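Nisin leader peptide-processing serine protease NisP (Lactococcus lactis subsp. lactis, PDB 4MZD) probably acts as a subtilisin-like serine endopeptidase that removes the leader peptide from the lantibiotic nisin during its biosynthesis. Local coordinates at residues A[112-116]-A[167-172]. Numbering follows the deposited sequence.
Sequences NSLGN and GITVNI
With chi1 of -58°, Thr-169 holds CG2 trans to its backbone N, which sets this methyl 3.4 Å from CA of Gly-115. Asn-171 (chi1 -68°) carries OD1 to the same glycine, 3.1 Å from its CA. With no side chain at Gly-115, both groups can close directly on its CA. OD1 accepts a hydrogen bond from N of Tyr-117, and ND2 bonds Asn-198, which fixes the amide at both ends.

The backbones pair as parallel strands with Leu-114 opposite Val-170. N of Val-170 donates to O of Ser-113 at 2.9 Å in a nearly straight bond (164° at the hydrogen); the same oxygen also receives a CA-H contact from Thr-169. N of Gly-115 then donates to O of Val-170 at 2.8 Å.

On the face shared by Leu-114 and Val-170, CD1 of Leu-114 reaches CG1 of Ile-172 at 3.6 Å, the two side chains crossing nearly at right angles. At the other end, OG of Ser-113 lies 3.3 Å from CA of Gly-167 and is hydrogen-bonded to Thr-156 of helix 147-156. Nearby, one water donates to both O of Asn-112 and O of Gly-167, bridging the two backbones beside the paired residues.

On its other edge, segment 167-172 bonds strand 95-100, which ends at Asp-100 of the predicted charge relay system. Segment 112-116 thus adds a short parallel bridge at the edge of strand 169-174, part of the largely parallel central sheet of the subtilisin-like alpha/beta fold that forms the catalytic (subtilase) domain of NisP.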
loop_
_atom_site.group_PDB
_atom_site.type_symbol
_atom_site.label_atom_id
_atom_site.label_comp_id
_atom_site.label_asym_id
_atom_site.label_seq_id
_atom_site.Cartn_x
_atom_site.Cartn_y
_atom_site.Cartn_z
ATOM N N ASN A 112 -12.293 -7.815 -15.015
ATOM C CA ASN A 112 -13.369 -8.584 -14.396
ATOM C C ASN A 112 -13.460 -8.422 -12.882
ATOM O O ASN A 112 -14.382 -8.949 -12.262
ATOM C CB ASN A 112 -13.251 -10.062 -14.766
ATOM C CG ASN A 112 -13.599 -10.328 -16.211
ATOM O OD1 ASN A 112 -14.140 -9.463 -16.898
ATOM N ND2 ASN A 112 -13.305 -11.537 -16.677
ATOM N N SER A 113 -12.517 -7.686 -12.296
ATOM C CA SER A 113 -12.510 -7.424 -10.857
ATOM C C SER A 113 -13.118 -6.081 -10.485
ATOM O O SER A 113 -13.279 -5.773 -9.301
ATOM C CB SER A 113 -11.074 -7.420 -10.325
ATOM O OG SER A 113 -10.457 -8.675 -10.513
ATOM N N LEU A 114 -13.391 -5.235 -11.469
ATOM C CA LEU A 114 -13.798 -3.872 -11.145
ATOM C C LEU A 114 -15.182 -3.822 -10.525
ATOM O O LEU A 114 -16.138 -4.378 -11.063
ATOM C CB LEU A 114 -13.755 -2.967 -12.378
ATOM C CG LEU A 114 -12.490 -2.116 -12.577
ATOM C CD1 LEU A 114 -12.308 -1.068 -11.473
ATOM C CD2 LEU A 114 -11.256 -2.996 -12.687
ATOM N N GLY A 115 -15.277 -3.153 -9.384
ATOM C CA GLY A 115 -16.549 -2.920 -8.739
ATOM C C GLY A 115 -17.248 -1.699 -9.299
ATOM O O GLY A 115 -16.805 -1.087 -10.275
ATOM N N ASN A 116 -18.349 -1.331 -8.665
ATOM C CA ASN A 116 -19.203 -0.281 -9.187
ATOM C C ASN A 116 -18.975 1.073 -8.534
ATOM O O ASN A 116 -19.667 2.037 -8.855
ATOM C CB ASN A 116 -20.667 -0.684 -9.028
ATOM C CG ASN A 116 -21.030 -1.893 -9.860
ATOM O OD1 ASN A 116 -20.388 -2.183 -10.866
ATOM N ND2 ASN A 116 -22.069 -2.600 -9.449
ATOM N N GLY A 167 -9.541 -11.974 -8.739
ATOM C CA GLY A 167 -10.904 -11.629 -9.076
ATOM C C GLY A 167 -11.710 -10.955 -7.976
ATOM O O GLY A 167 -12.864 -10.594 -8.201
ATOM N N ILE A 168 -11.133 -10.769 -6.790
ATOM C CA ILE A 168 -11.854 -10.072 -5.733
ATOM C C ILE A 168 -12.193 -8.652 -6.190
ATOM O O ILE A 168 -11.418 -8.002 -6.886
ATOM C CB ILE A 168 -11.073 -10.092 -4.395
ATOM C CG1 ILE A 168 -12.013 -9.913 -3.207
ATOM C CG2 ILE A 168 -9.942 -9.063 -4.393
ATOM C CD1 ILE A 168 -11.382 -10.344 -1.894
ATOM N N THR A 169 -13.364 -8.166 -5.809
ATOM C CA THR A 169 -13.820 -6.866 -6.277
ATOM C C THR A 169 -12.940 -5.746 -5.743
ATOM O O THR A 169 -12.617 -5.708 -4.551
ATOM C CB THR A 169 -15.282 -6.627 -5.869
ATOM O OG1 THR A 169 -16.087 -7.683 -6.404
ATOM C CG2 THR A 169 -15.791 -5.308 -6.410
ATOM N N VAL A 170 -12.541 -4.847 -6.637
ATOM C CA VAL A 170 -11.819 -3.643 -6.240
ATOM C C VAL A 170 -12.552 -2.396 -6.716
ATOM O O VAL A 170 -13.061 -2.344 -7.848
ATOM C CB VAL A 170 -10.359 -3.636 -6.745
ATOM C CG1 VAL A 170 -9.597 -4.783 -6.116
ATOM C CG2 VAL A 170 -10.290 -3.692 -8.261
ATOM N N ASN A 171 -12.615 -1.405 -5.830
ATOM C CA ASN A 171 -13.178 -0.102 -6.136
ATOM C C ASN A 171 -12.054 0.927 -6.074
ATOM O O ASN A 171 -11.123 0.766 -5.290
ATOM C CB ASN A 171 -14.311 0.226 -5.168
ATOM C CG ASN A 171 -15.516 -0.676 -5.370
ATOM O OD1 ASN A 171 -16.027 -0.807 -6.478
ATOM N ND2 ASN A 171 -15.952 -1.320 -4.305
ATOM N N ILE A 172 -12.127 1.959 -6.907
ATOM C CA ILE A 172 -10.965 2.779 -7.234
ATOM C C ILE A 172 -11.135 4.232 -6.820
ATOM O O ILE A 172 -12.073 4.903 -7.249
ATOM C CB ILE A 172 -10.711 2.730 -8.754
ATOM C CG1 ILE A 172 -10.646 1.278 -9.239
ATOM C CG2 ILE A 172 -9.477 3.531 -9.129
ATOM C CD1 ILE A 172 -9.574 0.463 -8.585
HETATM O O HOH W 1 -13.730 -11.155 -10.733
HETATM O O HOH W 2 -15.632 -8.701 -9.028
#